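Local coordinates for protein phosphoserine phosphatase RsbX (Bacillus subtilis, PDB 3W42) that dephosphorylates the serine-phosphorylated stressosome protein RsbS as a manganese-binding PPM-type phosphatase, thereby restraining sigma-B activity in the general stress response, at residues D27-K32 / D190-L195; K36-A41 / L93-E98; Q99-Y104 / T140-Y145; I113-S118 / G148-I153. All blocks are in the same frame, centred on the assembly; numbering follows the deposited sequence.

Contact 1. Residues D27-K32 / D190-L195; sequences DSFFMK and DLTYIL
The strands of 27-32 and 191-195 run nearly parallel, 17° between their directions, but with axes 7.6 Å apart they belong to two different sheets and meet through side chains. The best-defined link is polar. Thr-192 OG1 donates to Asp-27 OD2 at 2.7 Å and uses the anti lone pair of that oxygen, the one turned away from OD1. Asp-27 CG and Thr-192 OG1 each stand anti to their own carbonyl carbon, and the two side chains slide past each other in opposite directions. The hydroxyls of Thr-192 and Thr-155 both hold Asp-27 OD2 and so limit the carboxylate's rotation, while Gln-16 NE2 orients the Thr-192 hydroxyl. The other oxygen, OD1, takes a proton from water 1, which also donates to Asp-190 O. Asp-27 OD1 lies 4.5 Å from Asp-190 OD2, whose own protein partner is the backbone N of Gly-26, and the two carboxylate planes are 76° apart. The Asp-27 side chain is about 4 Å from the bound manganese and close to the metal ligand Asp-44, consistent with a second-shell acid whose ionisation may be influenced by the neighbouring carboxylates and the metal. Farther along, the chemistry turns apolar: Met-31, bent at chi2 and chi3, brings CE to 3.6 Å from Ile-194 CG2, and Phe-29 CB lies 4.3 Å from Ile-194 CD1. The pair thus spans the interior of the alpha-beta-beta-alpha sandwich: strand 37-45 flanks 27-32 and touches Ile-194, strand 10-17 borders 191-195, and helix 49-65 packs on Phe-30.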
# COMPACT_ATOMS: atom_id res chain seq x y z
N ASP A 27 4.70 -9.80 -4.76
CA ASP A 27 4.10 -8.73 -4.00
C ASP A 27 3.46 -9.32 -2.74
O ASP A 27 2.95 -10.43 -2.75
CB ASP A 27 2.98 -8.02 -4.75
CG ASP A 27 3.35 -7.13 -5.96
OD1 ASP A 27 4.54 -6.96 -6.24
OD2 ASP A 27 2.37 -6.64 -6.59
N SER A 28 3.37 -8.54 -1.68
CA SER A 28 2.58 -8.91 -0.52
C SER A 28 1.81 -7.68 -0.03
O SER A 28 2.09 -6.52 -0.37
CB SER A 28 3.43 -9.61 0.58
OG SER A 28 4.14 -10.78 0.24
N PHE A 29 0.81 -7.95 0.82
CA PHE A 29 0.04 -6.90 1.48
C PHE A 29 -0.36 -7.37 2.84
O PHE A 29 -0.43 -8.55 3.13
CB PHE A 29 -1.17 -6.49 0.67
CG PHE A 29 -2.18 -7.67 0.52
CD1 PHE A 29 -3.13 -7.92 1.48
CD2 PHE A 29 -2.10 -8.53 -0.57
CE1 PHE A 29 -3.98 -8.97 1.36
CE2 PHE A 29 -2.96 -9.58 -0.68
CZ PHE A 29 -3.84 -9.82 0.31
N PHE A 30 -0.68 -6.40 3.68
CA PHE A 30 -1.34 -6.67 4.96
C PHE A 30 -2.36 -5.55 5.21
O PHE A 30 -2.06 -4.36 4.93
CB PHE A 30 -0.36 -6.75 6.14
CG PHE A 30 -1.08 -7.10 7.40
CD1 PHE A 30 -1.56 -8.37 7.59
CD2 PHE A 30 -1.37 -6.14 8.36
CE1 PHE A 30 -2.32 -8.66 8.75
CE2 PHE A 30 -2.09 -6.43 9.47
CZ PHE A 30 -2.58 -7.67 9.68
N MET A 31 -3.49 -5.85 5.76
CA MET A 31 -4.64 -4.87 5.98
C MET A 31 -5.26 -5.30 7.31
O MET A 31 -5.74 -6.44 7.34
CB MET A 31 -5.80 -4.87 4.95
CG MET A 31 -7.08 -4.09 5.35
SD MET A 31 -6.84 -2.32 5.68
CE MET A 31 -6.54 -2.11 4.10
N LYS A 32 -5.42 -4.44 8.30
CA LYS A 32 -6.34 -4.71 9.40
C LYS A 32 -6.92 -3.42 9.90
O LYS A 32 -6.21 -2.49 10.17
CB LYS A 32 -5.63 -5.41 10.55
CG LYS A 32 -6.47 -5.80 11.71
CD LYS A 32 -5.54 -6.08 12.94
CE LYS A 32 -4.76 -7.46 12.73
NZ LYS A 32 -3.81 -8.20 13.75
N ASP A 190 3.29 -8.73 -11.44
CA ASP A 190 2.41 -8.78 -10.30
C ASP A 190 1.81 -7.41 -10.06
O ASP A 190 2.51 -6.38 -10.18
CB ASP A 190 3.19 -9.20 -9.07
CG ASP A 190 3.87 -10.59 -9.19
OD1 ASP A 190 3.28 -11.48 -9.82
OD2 ASP A 190 4.93 -10.75 -8.57
N LEU A 191 0.54 -7.38 -9.73
CA LEU A 191 -0.19 -6.11 -9.56
C LEU A 191 -0.97 -6.22 -8.28
O LEU A 191 -1.84 -7.10 -8.15
CB LEU A 191 -1.11 -5.90 -10.76
CG LEU A 191 -1.76 -4.56 -10.95
CD1 LEU A 191 -2.32 -4.43 -12.36
CD2 LEU A 191 -2.83 -4.28 -9.96
N THR A 192 -0.70 -5.31 -7.33
CA THR A 192 -1.37 -5.23 -6.02
C THR A 192 -1.79 -3.84 -5.77
O THR A 192 -0.99 -2.90 -5.95
CB THR A 192 -0.42 -5.72 -4.90
OG1 THR A 192 0.06 -7.01 -5.20
CG2 THR A 192 -1.12 -5.78 -3.59
N TYR A 193 -3.02 -3.66 -5.29
CA TYR A 193 -3.42 -2.35 -4.80
C TYR A 193 -4.37 -2.50 -3.65
O TYR A 193 -5.11 -3.48 -3.53
CB TYR A 193 -3.99 -1.42 -5.90
CG TYR A 193 -5.20 -1.88 -6.65
CD1 TYR A 193 -6.47 -1.76 -6.13
CD2 TYR A 193 -5.08 -2.39 -7.92
CE1 TYR A 193 -7.59 -2.15 -6.89
CE2 TYR A 193 -6.18 -2.75 -8.67
CZ TYR A 193 -7.41 -2.65 -8.16
OH TYR A 193 -8.49 -3.02 -8.95
N ILE A 194 -4.37 -1.49 -2.78
CA ILE A 194 -5.31 -1.33 -1.69
C ILE A 194 -6.01 -0.01 -1.92
O ILE A 194 -5.36 1.02 -2.05
CB ILE A 194 -4.65 -1.35 -0.32
CG1 ILE A 194 -3.88 -2.63 -0.04
CG2 ILE A 194 -5.68 -1.04 0.78
CD1 ILE A 194 -3.20 -2.71 1.33
N LEU A 195 -7.34 -0.03 -1.96
CA LEU A 195 -8.18 1.13 -2.04
C LEU A 195 -8.85 1.38 -0.69
O LEU A 195 -9.32 0.41 -0.05
CB LEU A 195 -9.28 0.92 -3.03
CG LEU A 195 -8.82 0.87 -4.49
CD1 LEU A 195 -9.86 0.40 -5.44
CD2 LEU A 195 -8.47 2.47 -4.91
O HOH W 1 4.69 -5.59 -8.63
O HOH W 2 6.31 -8.76 -7.35

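Contact 2. Residues K36-A41 / L93-E98; sequences KELICA and LKINFE
Glu-37 OE1 is held by three water protons and a long salt bridge, 4.0 Å, to Lys-94 NZ, which is equally well held by two of these waters and Ala-67 O. Water 4 makes the tightest relay, donating to Glu-37 OE1 and accepting from Lys-94 NZ at 2.7 Å each. Water 5 spans the same two groups and also donates to Leu-38 O, while water 6 joins Glu-37 OE1 to Asn-96 ND2; Asn-96 OD1 accepts from Gln-99 N. The two charged chains lie side by side, Lys-94 bent at chi3 and chi4. Ile-39 CD1 rests 3.7 Å from Lys-94 CG, on the same face. Beneath them the strands are antiparallel at 173°, and Leu-38 with Ile-95 and Cys-40 with Leu-93 are the hydrogen-bonded pairs. The bond from Leu-93 N to Cys-40 O is almost straight (177°). On the face of Leu-38 and Cys-40 the contact is apolar: Leu-38 CD2 meets Ile-95 CD1 at 3.5 Å, and Cys-40 SG sits 3.9 Å from Leu-93 CB. These are two inner strands of a five-stranded sheet, flanked by 27-33 beside 37-45 and by 101-107 beside 88-96; Phe-151 of strand 150-154 in the facing sheet packs on Leu-38, Leu-93 and Ile-95.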
# COMPACT_ATOMS: atom_id res chain seq x y z
N LYS A 36 -11.16 1.67 15.75
CA LYS A 36 -10.34 2.80 16.13
C LYS A 36 -9.27 3.14 15.08
O LYS A 36 -8.90 4.32 14.94
CB LYS A 36 -9.68 2.59 17.48
CG LYS A 36 -10.75 2.53 18.63
CD LYS A 36 -10.21 2.11 20.03
CE LYS A 36 -9.05 2.95 20.83
NZ LYS A 36 -8.87 2.46 22.32
N GLU A 37 -8.67 2.16 14.40
CA GLU A 37 -7.50 2.39 13.59
C GLU A 37 -7.38 1.38 12.49
O GLU A 37 -7.98 0.31 12.49
CB GLU A 37 -6.26 2.47 14.40
CG GLU A 37 -5.93 1.25 15.06
CD GLU A 37 -4.82 1.43 16.07
OE1 GLU A 37 -4.01 2.27 16.01
OE2 GLU A 37 -4.84 0.80 17.09
N LEU A 38 -6.54 1.76 11.53
CA LEU A 38 -6.15 0.93 10.35
C LEU A 38 -4.65 0.80 10.37
O LEU A 38 -3.95 1.81 10.57
CB LEU A 38 -6.56 1.62 9.00
CG LEU A 38 -6.25 0.90 7.69
CD1 LEU A 38 -7.37 -0.16 7.51
CD2 LEU A 38 -6.15 1.77 6.39
N ILE A 39 -4.14 -0.36 9.98
CA ILE A 39 -2.81 -0.44 9.45
C ILE A 39 -2.85 -1.19 8.15
O ILE A 39 -3.64 -2.13 7.94
CB ILE A 39 -1.83 -1.10 10.37
CG1 ILE A 39 -0.41 -0.89 9.81
CG2 ILE A 39 -2.15 -2.56 10.59
CD1 ILE A 39 0.63 -1.07 10.82
N CYS A 40 -2.04 -0.74 7.24
CA CYS A 40 -1.92 -1.47 5.97
C CYS A 40 -0.54 -1.24 5.40
O CYS A 40 0.19 -0.32 5.71
CB CYS A 40 -3.01 -1.32 4.96
SG CYS A 40 -2.99 0.39 4.33
N ALA A 41 -0.13 -2.20 4.59
CA ALA A 41 1.17 -2.16 3.95
C ALA A 41 1.11 -2.91 2.65
O ALA A 41 0.38 -3.91 2.54
CB ALA A 41 2.24 -2.74 4.83
N LEU A 93 1.09 2.46 5.98
CA LEU A 93 0.10 3.47 6.29
C LEU A 93 -0.62 3.09 7.57
O LEU A 93 -1.13 1.98 7.69
CB LEU A 93 -0.90 3.57 5.15
CG LEU A 93 -2.08 4.52 5.32
CD1 LEU A 93 -1.63 5.98 5.42
CD2 LEU A 93 -3.09 4.36 4.20
N LYS A 94 -0.75 4.03 8.49
CA LYS A 94 -1.60 3.89 9.67
C LYS A 94 -2.60 5.03 9.69
O LYS A 94 -2.28 6.16 9.31
CB LYS A 94 -0.78 3.87 10.96
CG LYS A 94 -0.06 2.54 11.23
CD LYS A 94 0.93 2.58 12.40
CE LYS A 94 0.27 2.93 13.73
NZ LYS A 94 -0.46 1.83 14.33
N ILE A 95 -3.81 4.75 10.14
CA ILE A 95 -4.88 5.73 10.23
C ILE A 95 -5.52 5.64 11.60
O ILE A 95 -5.88 4.57 12.05
CB ILE A 95 -5.93 5.57 9.13
CG1 ILE A 95 -5.30 5.48 7.76
CG2 ILE A 95 -6.96 6.67 9.30
CD1 ILE A 95 -6.28 5.27 6.58
N ASN A 96 -5.69 6.79 12.26
CA ASN A 96 -6.50 6.89 13.46
C ASN A 96 -7.83 7.59 13.08
O ASN A 96 -7.81 8.74 12.63
CB ASN A 96 -5.74 7.70 14.56
CG ASN A 96 -6.60 7.75 15.78
OD1 ASN A 96 -7.57 8.50 15.86
ND2 ASN A 96 -6.30 6.85 16.78
N PHE A 97 -8.91 6.88 13.22
CA PHE A 97 -10.18 7.37 12.71
C PHE A 97 -10.74 8.53 13.54
O PHE A 97 -11.24 9.49 12.95
CB PHE A 97 -11.25 6.30 12.60
CG PHE A 97 -10.81 5.11 11.76
CD1 PHE A 97 -10.31 5.33 10.49
CD2 PHE A 97 -10.92 3.80 12.20
CE1 PHE A 97 -9.97 4.23 9.68
CE2 PHE A 97 -10.57 2.78 11.42
CZ PHE A 97 -10.12 2.96 10.16
N GLU A 98 -10.68 8.47 14.88
CA GLU A 98 -11.22 9.53 15.71
C GLU A 98 -10.56 10.89 15.39
O GLU A 98 -11.26 11.94 15.39
CB GLU A 98 -11.07 9.15 17.17
CG GLU A 98 -11.80 10.13 18.16
CD GLU A 98 -10.95 11.25 18.67
OE1 GLU A 98 -9.67 11.11 18.70
OE2 GLU A 98 -11.59 12.24 19.13
O HOH W 3 -10.14 6.13 16.45
O HOH W 4 -1.39 2.47 16.81
O HOH W 5 -3.08 2.56 13.13
O HOH W 6 -4.12 5.08 16.26

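Contact 3. Residues Q99-Y104 / T140-Y145; sequences QRQFTY and THTATY
Arg-100 and Tyr-145 cross at about a right angle, and the aliphatic part of the arginine lies over one face of the phenol ring. Its CB stands 3.6 Å from the centroid of the Tyr-145 ring and 14° off the ring normal, a CH-pi contact. From there the chain runs extended to NE, passing Tyr-145 CE1 with CD, and the guanidinium plane ends 86° from the ring plane, with NE in a salt bridge to the terminal carboxylate of Ser-199. Tyr-145 reaches this position with CG between its backbone N and carbonyl carbon (chi1 67°). The same ring presents its edge to Phe-102, Tyr-145 CD2 to Phe-102 CD2 at 4.3 Å. Phe-102 is likewise in the crowded rotamer, which lays its ring over the neighbouring strand: Phe-102 CE2 is 3.8 Å from Ala-143 CB, and CE1 reaches His-141 CD2 at 3.6 Å, in the plane of the imidazole. Strands 101-104 and 140-144 form the antiparallel edge of the five-stranded sheet, 140-144 being its outermost strand, and Arg-100 with Gln-101 makes a G1 beta bulge opposite Asn-96. Phe-102 and Ala-143 exchange both backbone bonds as a hydrogen-bonded pair. On the other face Thr-103 and Thr-142 point the same way, CG2 of Thr-103 lying 3.5 Å from Thr-142 OG1. Gln-101, extended beyond CG, crosses Thr-142 obliquely, and water 8 joins Gln-101 OE1 to Thr-144 OG1.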
# COMPACT_ATOMS: atom_id res chain seq x y z
N GLN A 99 -9.24 10.88 15.18
CA GLN A 99 -8.51 12.06 14.90
C GLN A 99 -8.55 12.39 13.42
O GLN A 99 -8.03 13.46 13.01
CB GLN A 99 -7.08 11.92 15.33
CG GLN A 99 -6.90 11.78 16.79
CD GLN A 99 -5.42 11.83 17.25
OE1 GLN A 99 -4.43 12.12 16.50
NE2 GLN A 99 -5.26 11.59 18.52
N ARG A 100 -9.02 11.50 12.55
CA ARG A 100 -8.84 11.58 11.08
C ARG A 100 -7.40 11.94 10.78
O ARG A 100 -7.13 12.85 10.01
CB ARG A 100 -9.85 12.48 10.38
CG ARG A 100 -11.27 11.94 10.44
CD ARG A 100 -12.16 12.60 9.40
NE ARG A 100 -13.51 12.07 9.32
CZ ARG A 100 -14.53 12.45 10.06
NH1 ARG A 100 -14.35 13.44 10.97
NH2 ARG A 100 -15.69 11.90 9.93
N GLN A 101 -6.47 11.17 11.32
CA GLN A 101 -5.05 11.42 11.12
C GLN A 101 -4.43 10.18 10.46
O GLN A 101 -4.70 9.06 10.87
CB GLN A 101 -4.36 11.72 12.41
CG GLN A 101 -2.90 12.25 12.18
CD GLN A 101 -2.24 12.74 13.43
OE1 GLN A 101 -2.03 13.98 13.60
NE2 GLN A 101 -1.84 11.81 14.29
N PHE A 102 -3.56 10.39 9.48
CA PHE A 102 -2.78 9.30 8.96
C PHE A 102 -1.32 9.55 9.10
O PHE A 102 -0.86 10.71 9.14
CB PHE A 102 -3.19 8.98 7.49
CG PHE A 102 -2.75 9.97 6.46
CD1 PHE A 102 -1.53 9.87 5.84
CD2 PHE A 102 -3.60 11.01 6.12
CE1 PHE A 102 -1.15 10.72 4.90
CE2 PHE A 102 -3.24 11.92 5.10
CZ PHE A 102 -2.02 11.70 4.48
N THR A 103 -0.55 8.45 9.13
CA THR A 103 0.88 8.52 9.16
C THR A 103 1.37 7.51 8.05
O THR A 103 0.79 6.44 7.87
CB THR A 103 1.45 8.16 10.48
OG1 THR A 103 0.91 6.95 10.99
CG2 THR A 103 1.29 9.30 11.51
N TYR A 104 2.43 7.88 7.36
CA TYR A 104 2.88 7.15 6.19
C TYR A 104 4.36 7.17 6.08
O TYR A 104 5.00 8.23 6.22
CB TYR A 104 2.26 7.81 4.91
CG TYR A 104 2.66 7.16 3.63
CD1 TYR A 104 2.13 5.89 3.29
CD2 TYR A 104 3.58 7.73 2.78
CE1 TYR A 104 2.50 5.29 2.09
CE2 TYR A 104 3.97 7.10 1.58
CZ TYR A 104 3.40 5.88 1.26
OH TYR A 104 3.73 5.21 0.11
N THR A 140 8.73 10.29 7.43
CA THR A 140 7.39 9.99 7.81
C THR A 140 6.51 11.18 7.59
O THR A 140 6.83 12.30 8.05
CB THR A 140 7.34 9.52 9.26
OG1 THR A 140 8.09 8.31 9.38
CG2 THR A 140 5.85 9.31 9.70
N HIS A 141 5.37 10.98 6.97
CA HIS A 141 4.35 12.04 6.78
C HIS A 141 3.24 11.82 7.76
O HIS A 141 2.76 10.71 7.97
CB HIS A 141 3.75 12.01 5.36
CG HIS A 141 2.80 13.14 4.99
ND1 HIS A 141 3.29 14.37 4.63
CD2 HIS A 141 1.45 13.22 4.88
CE1 HIS A 141 2.27 15.17 4.34
NE2 HIS A 141 1.15 14.49 4.44
N THR A 142 2.81 12.90 8.39
CA THR A 142 1.67 12.91 9.31
C THR A 142 0.72 14.00 8.86
O THR A 142 1.15 15.13 8.72
CB THR A 142 2.17 13.23 10.78
OG1 THR A 142 3.17 12.28 11.14
CG2 THR A 142 1.02 13.24 11.77
N ALA A 143 -0.55 13.70 8.65
CA ALA A 143 -1.50 14.67 8.20
C ALA A 143 -2.89 14.29 8.63
O ALA A 143 -3.21 13.16 8.86
CB ALA A 143 -1.41 14.87 6.71
N THR A 144 -3.78 15.28 8.62
CA THR A 144 -5.21 15.09 8.82
C THR A 144 -5.87 14.89 7.47
O THR A 144 -5.55 15.57 6.52
CB THR A 144 -5.75 16.35 9.53
OG1 THR A 144 -5.02 16.49 10.75
CG2 THR A 144 -7.23 16.31 9.84
N TYR A 145 -6.83 14.02 7.37
CA TYR A 145 -7.66 13.84 6.19
C TYR A 145 -9.06 14.37 6.51
O TYR A 145 -9.53 14.34 7.61
CB TYR A 145 -7.70 12.40 5.65
CG TYR A 145 -8.37 11.42 6.57
CD1 TYR A 145 -9.72 11.18 6.53
CD2 TYR A 145 -7.62 10.71 7.50
CE1 TYR A 145 -10.33 10.28 7.33
CE2 TYR A 145 -8.27 9.80 8.38
CZ TYR A 145 -9.59 9.56 8.28
OH TYR A 145 -10.16 8.64 9.12
O HOH W 7 -5.62 14.63 12.79
O HOH W 8 -2.19 15.95 11.59

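Contact 4. Residues I113-S118 / G148-I153; sequences ILHSPS and GSKFII
This is an antiparallel strand pairing within the six-stranded sheet of the PPM-type alpha-beta-beta-alpha sandwich, joining 113-115 to 150-153 at 171° and 4.6 Å between axes. Four backbone bonds establish the register. Ile-113 and Ile-152 exchange one in each direction, and so do His-115 and Lys-150; the straightest, from His-115 N to Lys-150 O, measures 2.8 Å and 171°. Between these two hydrogen-bonded pairs, Leu-114 and Phe-151 form the non-hydrogen-bonded one. Their side chains cross obliquely, Leu-114 CB to Phe-151 CB at 3.9 Å, and Phe-151, with CG between its backbone N and carbonyl carbon, carries its ring toward the facing sheet, where it packs on Leu-38. On the other face Ile-113 and Ile-152 lie side by side: CD1 of Ile-113 meets CG2 of Ile-152 at 3.8 Å. Helix 163-169 covers that face through Ile-163 and Leu-167, and the ammonium of Lys-150 reaches carbonyls at the end of this helix, Leu-167 O among them. The chains remain in contact in the loop residues beyond the strands. Pro-117 CG comes to 3.7 Å from Gly-148 C; a CB on Gly-148 would clash with Pro-117 CG and jam against the carbonyl O of the residue before. Ser-149 OG, bonded to Glu-146 O, also accepts from water 9 at 2.7 Å, and the same water lies 3.1 Å from Ser-116 OG.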
# COMPACT_ATOMS: atom_id res chain seq x y z
N ILE A 113 -1.49 7.52 -3.02
CA ILE A 113 -2.19 8.72 -3.42
C ILE A 113 -3.44 8.83 -2.58
O ILE A 113 -4.24 7.88 -2.56
CB ILE A 113 -2.59 8.67 -4.98
CG1 ILE A 113 -1.36 8.41 -5.87
CG2 ILE A 113 -3.27 10.00 -5.29
CD1 ILE A 113 -1.05 6.98 -6.15
N LEU A 114 -3.63 9.94 -1.90
CA LEU A 114 -4.85 10.22 -1.12
C LEU A 114 -5.48 11.48 -1.71
O LEU A 114 -4.87 12.53 -1.77
CB LEU A 114 -4.54 10.31 0.36
CG LEU A 114 -5.78 10.53 1.30
CD1 LEU A 114 -5.60 9.79 2.66
CD2 LEU A 114 -6.16 12.00 1.42
N HIS A 115 -6.71 11.32 -2.17
CA HIS A 115 -7.52 12.36 -2.82
C HIS A 115 -8.52 12.89 -1.82
O HIS A 115 -9.27 12.15 -1.24
CB HIS A 115 -8.33 11.75 -4.01
CG HIS A 115 -9.32 12.70 -4.63
ND1 HIS A 115 -8.98 13.71 -5.50
CD2 HIS A 115 -10.62 12.89 -4.37
CE1 HIS A 115 -10.03 14.45 -5.78
NE2 HIS A 115 -11.04 13.99 -5.06
N SER A 116 -8.52 14.21 -1.66
CA SER A 116 -9.39 14.95 -0.77
C SER A 116 -10.59 15.48 -1.56
O SER A 116 -10.39 15.96 -2.67
CB SER A 116 -8.51 16.11 -0.26
OG SER A 116 -9.23 16.84 0.70
N PRO A 117 -11.76 15.51 -1.00
CA PRO A 117 -12.94 16.07 -1.78
C PRO A 117 -12.71 17.42 -2.24
O PRO A 117 -13.13 17.81 -3.33
CB PRO A 117 -14.07 16.00 -0.70
CG PRO A 117 -13.65 14.80 0.12
CD PRO A 117 -12.17 14.94 0.34
N SER A 118 -12.05 18.18 -1.41
CA SER A 118 -11.69 19.57 -1.74
C SER A 118 -10.73 19.78 -2.91
O SER A 118 -10.35 20.92 -3.19
CB SER A 118 -10.94 20.10 -0.55
OG SER A 118 -9.78 19.37 -0.42
N GLY A 148 -14.60 11.77 3.44
CA GLY A 148 -14.79 11.60 2.05
C GLY A 148 -13.54 11.30 1.26
O GLY A 148 -13.63 11.02 0.05
N SER A 149 -12.39 11.42 1.88
CA SER A 149 -11.13 11.11 1.21
C SER A 149 -11.08 9.69 0.71
O SER A 149 -11.64 8.78 1.33
CB SER A 149 -9.96 11.39 2.15
OG SER A 149 -9.86 12.77 2.50
N LYS A 150 -10.40 9.49 -0.42
CA LYS A 150 -10.24 8.19 -1.05
C LYS A 150 -8.75 7.99 -1.38
O LYS A 150 -8.11 8.96 -1.83
CB LYS A 150 -11.08 8.09 -2.33
CG LYS A 150 -12.55 8.06 -2.07
CD LYS A 150 -13.47 8.30 -3.24
CE LYS A 150 -13.60 9.80 -3.52
NZ LYS A 150 -14.33 10.10 -4.72
N PHE A 151 -8.22 6.80 -1.20
CA PHE A 151 -6.82 6.58 -1.40
C PHE A 151 -6.54 5.27 -2.12
O PHE A 151 -7.36 4.34 -2.07
CB PHE A 151 -5.99 6.70 -0.14
CG PHE A 151 -6.21 5.61 0.89
CD1 PHE A 151 -5.56 4.41 0.78
CD2 PHE A 151 -7.08 5.80 1.95
CE1 PHE A 151 -5.80 3.38 1.78
CE2 PHE A 151 -7.27 4.77 2.90
CZ PHE A 151 -6.64 3.59 2.81
N ILE A 152 -5.35 5.16 -2.66
CA ILE A 152 -4.80 3.92 -3.17
C ILE A 152 -3.36 3.79 -2.77
O ILE A 152 -2.61 4.79 -2.76
CB ILE A 152 -4.97 3.83 -4.70
CG1 ILE A 152 -4.59 2.42 -5.24
CG2 ILE A 152 -4.17 4.90 -5.44
CD1 ILE A 152 -4.90 2.23 -6.74
N ILE A 153 -2.93 2.58 -2.49
CA ILE A 153 -1.52 2.18 -2.41
C ILE A 153 -1.31 1.10 -3.45
O ILE A 153 -2.10 0.13 -3.44
CB ILE A 153 -1.11 1.64 -1.03
CG1 ILE A 153 -1.39 2.69 0.06
CG2 ILE A 153 0.34 1.24 -1.01
CD1 ILE A 153 -1.27 2.09 1.50
O HOH W 9 -8.33 14.90 2.99

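How the contacts relate
Contacts 2 and 3 lie in one sheet and contact 4 in the other, whereas contact 1 reaches between the two and alone lacks backbone pairing across its segments. Its strand 27-32 shares the sheet of contact 2, Phe-30 O to Ala-41 N being a probable hydrogen bond; its other strand, 191-198, pairs with 150-154 of contact 4, probably through Ile-194 N and Ile-153 O. Strands 88-96 and 101-107 likewise join contacts 2 and 3. Contacts 1, 2 and 4 are mainly buried, contact 3 only partly, with threonines on its exposed side. Chemistry follows place: carboxylates and ordered water near the metal in contact 1, a solvated ion pair over an apolar face in contact 2, aromatic packing in contact 3, and backbone pairing with mostly apolar side chains in contact 4.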